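Local coordinates for protein tryptophan synthase alpha chain (Chlamydia trachomatis, PDB 6V82) that probably catalyses the aldol cleavage of indoleglycerol phosphate to indole and glyceraldehyde 3-phosphate, part of the last step of tryptophan biosynthesis, at residues V7-T19 with L218-V231. Sequence-based numbering, arbitrary orientation.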
loop_
_atom_site.group_PDB
_atom_site.type_symbol
_atom_site.label_atom_id
_atom_site.label_comp_id
_atom_site.label_asym_id
_atom_site.label_seq_id
_atom_site.Cartn_x
_atom_site.Cartn_y
_atom_site.Cartn_z
ATOM N N VAL A 7 5.481 47.845 -43.127
ATOM C CA VAL A 7 4.940 46.718 -43.880
ATOM C C VAL A 7 3.419 46.683 -43.809
ATOM O O VAL A 7 2.763 46.186 -44.733
ATOM C CB VAL A 7 5.569 45.394 -43.403
ATOM C CG1 VAL A 7 4.999 44.953 -42.071
ATOM C CG2 VAL A 7 5.360 44.314 -44.446
ATOM N N PHE A 8 2.826 47.216 -42.740
ATOM C CA PHE A 8 1.372 47.215 -42.622
ATOM C C PHE A 8 0.717 48.360 -43.381
ATOM O O PHE A 8 -0.512 48.465 -43.368
ATOM C CB PHE A 8 0.959 47.246 -41.149
ATOM C CG PHE A 8 0.893 45.880 -40.515
ATOM C CD1 PHE A 8 1.874 45.460 -39.630
ATOM C CD2 PHE A 8 -0.144 45.015 -40.819
ATOM C CE1 PHE A 8 1.817 44.203 -39.055
ATOM C CE2 PHE A 8 -0.207 43.757 -40.254
ATOM C CZ PHE A 8 0.774 43.349 -39.373
ATOM N N LYS A 9 1.499 49.217 -44.041
ATOM C CA LYS A 9 0.916 50.138 -45.015
ATOM C C LYS A 9 0.314 49.369 -46.190
ATOM O O LYS A 9 -0.723 49.766 -46.733
ATOM C CB LYS A 9 1.970 51.141 -45.492
ATOM C CG LYS A 9 2.468 52.091 -44.395
ATOM C CD LYS A 9 3.619 52.983 -44.871
ATOM C CE LYS A 9 3.705 54.281 -44.061
ATOM N NZ LYS A 9 4.547 55.319 -44.743
ATOM N N GLN A 10 0.958 48.276 -46.602
ATOM C CA GLN A 10 0.265 47.281 -47.400
ATOM C C GLN A 10 -0.736 46.566 -46.519
ATOM O O GLN A 10 -0.563 46.455 -45.305
ATOM C CB GLN A 10 1.218 46.244 -47.982
ATOM C CG GLN A 10 2.586 46.751 -48.332
ATOM C CD GLN A 10 3.591 45.627 -48.378
ATOM O OE1 GLN A 10 4.727 45.787 -47.935
ATOM N NE2 GLN A 10 3.177 44.472 -48.904
ATOM N N THR A 11 -1.783 46.056 -47.137
ATOM C CA THR A 11 -2.846 45.448 -46.365
ATOM C C THR A 11 -2.816 43.932 -46.520
ATOM O O THR A 11 -2.274 43.393 -47.489
ATOM C CB THR A 11 -4.197 46.026 -46.785
ATOM O OG1 THR A 11 -4.316 45.970 -48.208
ATOM C CG2 THR A 11 -4.293 47.481 -46.339
ATOM N N LYS A 12 -3.379 43.254 -45.518
ATOM C CA LYS A 12 -3.603 41.808 -45.541
ATOM C C LYS A 12 -2.286 41.050 -45.753
ATOM O O LYS A 12 -1.990 40.522 -46.828
ATOM C CB LYS A 12 -4.640 41.442 -46.610
ATOM C CG LYS A 12 -5.854 42.376 -46.649
ATOM C CD LYS A 12 -6.949 41.857 -47.586
ATOM C CE LYS A 12 -6.376 41.276 -48.884
ATOM N NZ LYS A 12 -5.613 42.266 -49.705
ATOM N N LEU A 13 -1.514 41.001 -44.674
ATOM C CA LEU A 13 -0.195 40.390 -44.654
ATOM C C LEU A 13 -0.269 38.937 -44.186
ATOM O O LEU A 13 -1.178 38.534 -43.460
ATOM C CB LEU A 13 0.731 41.183 -43.732
ATOM C CG LEU A 13 0.815 42.685 -44.001
ATOM C CD1 LEU A 13 1.870 43.300 -43.102
ATOM C CD2 LEU A 13 1.129 42.963 -45.476
ATOM N N CYS A 14 0.708 38.146 -44.607
ATOM C CA CYS A 14 0.826 36.766 -44.161
ATOM C C CYS A 14 2.040 36.641 -43.257
ATOM O O CYS A 14 3.160 36.943 -43.681
ATOM C CB CYS A 14 0.955 35.800 -45.334
ATOM S SG CYS A 14 1.534 34.165 -44.777
ATOM N N ILE A 15 1.822 36.184 -42.026
ATOM C CA ILE A 15 2.902 35.883 -41.087
ATOM C C ILE A 15 3.179 34.386 -41.132
ATOM O O ILE A 15 2.250 33.569 -41.056
ATOM C CB ILE A 15 2.547 36.326 -39.657
ATOM C CG1 ILE A 15 2.126 37.800 -39.628
ATOM C CG2 ILE A 15 3.711 36.057 -38.715
ATOM C CD1 ILE A 15 1.532 38.244 -38.294
ATOM N N GLY A 16 4.453 34.026 -41.267
ATOM C CA GLY A 16 4.849 32.632 -41.301
ATOM C C GLY A 16 5.754 32.268 -40.143
ATOM O O GLY A 16 6.745 32.962 -39.882
ATOM N N TYR A 17 5.416 31.191 -39.435
ATOM C CA TYR A 17 6.194 30.737 -38.291
ATOM C C TYR A 17 7.227 29.699 -38.705
ATOM O O TYR A 17 6.929 28.789 -39.482
ATOM C CB TYR A 17 5.298 30.121 -37.215
ATOM C CG TYR A 17 6.115 29.568 -36.073
ATOM C CD1 TYR A 17 6.579 30.402 -35.065
ATOM C CD2 TYR A 17 6.454 28.217 -36.016
ATOM C CE1 TYR A 17 7.341 29.903 -34.028
ATOM C CE2 TYR A 17 7.211 27.714 -34.988
ATOM C CZ TYR A 17 7.658 28.556 -33.996
ATOM O OH TYR A 17 8.429 28.057 -32.963
ATOM N N LEU A 18 8.429 29.830 -38.149
ATOM C CA LEU A 18 9.454 28.794 -38.201
ATOM C C LEU A 18 10.147 28.703 -36.850
ATOM O O LEU A 18 10.366 29.717 -36.179
ATOM C CB LEU A 18 10.528 29.067 -39.258
ATOM C CG LEU A 18 10.182 28.916 -40.724
ATOM C CD1 LEU A 18 11.401 29.313 -41.560
ATOM C CD2 LEU A 18 9.755 27.493 -41.009
ATOM N N THR A 19 10.535 27.489 -36.472
ATOM C CA THR A 19 11.346 27.285 -35.275
ATOM C C THR A 19 12.820 27.465 -35.629
ATOM O O THR A 19 13.386 26.669 -36.386
ATOM C CB THR A 19 11.113 25.905 -34.682
ATOM O OG1 THR A 19 9.730 25.754 -34.325
ATOM C CG2 THR A 19 11.992 25.725 -33.453
ATOM N N LEU A 218 -8.952 37.635 -43.321
ATOM C CA LEU A 218 -8.546 38.957 -43.794
ATOM C C LEU A 218 -9.718 39.920 -44.004
ATOM O O LEU A 218 -9.477 41.119 -44.182
ATOM C CB LEU A 218 -7.740 38.819 -45.090
ATOM C CG LEU A 218 -6.419 38.056 -44.969
ATOM C CD1 LEU A 218 -5.828 37.756 -46.332
ATOM C CD2 LEU A 218 -5.415 38.802 -44.098
ATOM N N ASN A 219 -10.967 39.434 -43.987
ATOM C CA ASN A 219 -12.123 40.329 -44.036
ATOM C C ASN A 219 -12.120 41.332 -42.888
ATOM O O ASN A 219 -12.640 42.444 -43.034
ATOM C CB ASN A 219 -13.427 39.528 -43.984
ATOM C CG ASN A 219 -13.873 39.031 -45.341
ATOM O OD1 ASN A 219 -13.745 39.731 -46.348
ATOM N ND2 ASN A 219 -14.416 37.814 -45.373
ATOM N N TYR A 220 -11.569 40.949 -41.736
ATOM C CA TYR A 220 -11.621 41.753 -40.519
ATOM C C TYR A 220 -10.267 41.936 -39.856
ATOM O O TYR A 220 -10.104 42.879 -39.071
ATOM C CB TYR A 220 -12.591 41.120 -39.503
ATOM C CG TYR A 220 -12.273 39.668 -39.188
ATOM C CD1 TYR A 220 -12.898 38.631 -39.869
ATOM C CD2 TYR A 220 -11.324 39.338 -38.220
ATOM C CE1 TYR A 220 -12.595 37.306 -39.589
ATOM C CE2 TYR A 220 -11.013 38.015 -37.934
ATOM C CZ TYR A 220 -11.649 37.006 -38.619
ATOM O OH TYR A 220 -11.332 35.696 -38.329
ATOM N N SER A 221 -9.302 41.072 -40.133
ATOM C CA SER A 221 -7.971 41.135 -39.562
ATOM C C SER A 221 -7.021 41.787 -40.556
ATOM O O SER A 221 -7.221 41.702 -41.770
ATOM C CB SER A 221 -7.481 39.731 -39.203
ATOM O OG SER A 221 -6.169 39.767 -38.661
ATOM N N ASP A 222 -5.987 42.452 -40.031
ATOM C CA ASP A 222 -4.968 43.054 -40.883
ATOM C C ASP A 222 -3.954 42.039 -41.396
ATOM O O ASP A 222 -3.139 42.375 -42.258
ATOM C CB ASP A 222 -4.261 44.178 -40.124
ATOM C CG ASP A 222 -5.199 45.318 -39.790
ATOM O OD1 ASP A 222 -5.783 45.890 -40.736
ATOM O OD2 ASP A 222 -5.383 45.620 -38.589
ATOM N N GLY A 223 -3.988 40.815 -40.892
ATOM C CA GLY A 223 -3.163 39.754 -41.434
ATOM C C GLY A 223 -3.599 38.437 -40.839
ATOM O O GLY A 223 -4.449 38.389 -39.947
ATOM N N PHE A 224 -3.006 37.363 -41.346
ATOM C CA PHE A 224 -3.207 36.037 -40.780
ATOM C C PHE A 224 -1.850 35.387 -40.556
ATOM O O PHE A 224 -0.862 35.739 -41.207
ATOM C CB PHE A 224 -4.084 35.152 -41.683
ATOM C CG PHE A 224 -3.455 34.820 -43.000
ATOM C CD1 PHE A 224 -3.528 35.710 -44.061
ATOM C CD2 PHE A 224 -2.795 33.616 -43.184
ATOM C CE1 PHE A 224 -2.948 35.405 -45.279
ATOM C CE2 PHE A 224 -2.218 33.303 -44.402
ATOM C CZ PHE A 224 -2.293 34.197 -45.450
ATOM N N ILE A 225 -1.800 34.443 -39.624
ATOM C CA ILE A 225 -0.563 33.749 -39.298
ATOM C C ILE A 225 -0.717 32.276 -39.655
ATOM O O ILE A 225 -1.740 31.651 -39.347
ATOM C CB ILE A 225 -0.173 33.945 -37.821
ATOM C CG1 ILE A 225 1.066 33.115 -37.479
ATOM C CG2 ILE A 225 -1.317 33.605 -36.888
ATOM C CD1 ILE A 225 1.644 33.438 -36.107
ATOM N N VAL A 226 0.286 31.742 -40.342
ATOM C CA VAL A 226 0.425 30.314 -40.597
ATOM C C VAL A 226 1.399 29.794 -39.544
ATOM O O VAL A 226 2.620 29.903 -39.703
ATOM C CB VAL A 226 0.939 30.044 -42.013
ATOM C CG1 VAL A 226 1.102 28.559 -42.238
ATOM C CG2 VAL A 226 0.028 30.683 -43.054
ATOM N N LYS A 227 0.867 29.235 -38.460
ATOM C CA LYS A 227 1.695 28.813 -37.334
ATOM C C LYS A 227 2.227 27.392 -37.493
ATOM O O LYS A 227 3.422 27.151 -37.299
ATOM C CB LYS A 227 0.899 28.921 -36.029
ATOM C CG LYS A 227 1.655 28.467 -34.788
ATOM C CD LYS A 227 2.901 29.327 -34.573
ATOM C CE LYS A 227 3.727 28.847 -33.379
ATOM N NZ LYS A 227 3.105 29.137 -32.043
ATOM N N THR A 228 1.353 26.443 -37.830
ATOM C CA THR A 228 1.697 25.024 -37.882
ATOM C C THR A 228 2.152 24.552 -39.267
ATOM O O THR A 228 3.107 23.770 -39.366
ATOM C CB THR A 228 0.495 24.185 -37.426
ATOM O OG1 THR A 228 0.262 24.396 -36.026
ATOM C CG2 THR A 228 0.722 22.699 -37.670
ATOM N N ALA A 229 1.511 25.028 -40.342
ATOM C CA ALA A 229 1.605 24.333 -41.628
ATOM C C ALA A 229 3.047 24.213 -42.113
ATOM O O ALA A 229 3.467 23.136 -42.551
ATOM C CB ALA A 229 0.737 25.035 -42.676
ATOM N N PHE A 230 3.823 25.303 -42.026
ATOM C CA PHE A 230 5.206 25.292 -42.499
ATOM C C PHE A 230 6.056 24.310 -41.699
ATOM O O PHE A 230 6.790 23.496 -42.273
ATOM C CB PHE A 230 5.798 26.701 -42.425
ATOM C CG PHE A 230 5.142 27.690 -43.360
ATOM C CD1 PHE A 230 4.846 27.338 -44.668
ATOM C CD2 PHE A 230 4.816 28.967 -42.925
ATOM C CE1 PHE A 230 4.240 28.248 -45.528
ATOM C CE2 PHE A 230 4.211 29.880 -43.780
ATOM C CZ PHE A 230 3.920 29.517 -45.083
ATOM N N VAL A 231 5.973 24.377 -40.367
ATOM C CA VAL A 231 6.722 23.448 -39.522
ATOM C C VAL A 231 6.348 22.011 -39.863
ATOM O O VAL A 231 7.213 21.146 -40.056
ATOM C CB VAL A 231 6.475 23.758 -38.032
ATOM C CG1 VAL A 231 6.950 22.607 -37.145
ATOM C CG2 VAL A 231 7.164 25.053 -37.644
HETATM O O HOH W 1 4.806 26.668 -39.418
#
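Y17 lays one face of its ring against the chain of K227, and the two side chains run side by side in the same direction. K227 CE sits almost over the middle of the ring, 3.6 Å from the centroid of Y17, as a CH-pi contact. The chain of K227 leaves with CG anti to the backbone N (chi1 178°) and bends at chi2, which brings CD over Y17 CG; NZ follows over the same face, making a cation-pi contact with Y17, and ends in a salt bridge to D55, a predicted proton acceptor of the active site. At the ring's edge V231 CG2 packs 3.6 Å from Y17 CD2, while Y17 OH and T19 OG1 share a hydrogen bond and T19 OG1 is also hydrogen-bonded to S62. A water takes the N-H of V231 and donates to the carbonyls of Y17 and K227, tying the Y17 end of strand 13-19 to helix 229-236.

At the far end K12 crosses L218 at about a right angle: CB lies against both L218 methyls, 3.7 Å from CD2, and CD nears L218 CB before the end leads away. Strands 13-19 and 223-226 run parallel, as the first and eighth strands that close the TIM barrel. Four backbone bonds join them, alternating in direction; the shortest, from I15 N to F224 O and from V226 N to I15 O, are both 2.8 Å. L13 N extends the series to D222 O. On one face of this sheet C14 meets the F224 ring, CB lying 3.6 Å from F224 CZ and SG standing obliquely off the ring; on the other, I15 CB packs 4.1 Å from I225 CB, and I225 also lies near E44, the other predicted proton acceptor. D222 turns its carboxylate to R195 and the backbone N of I202.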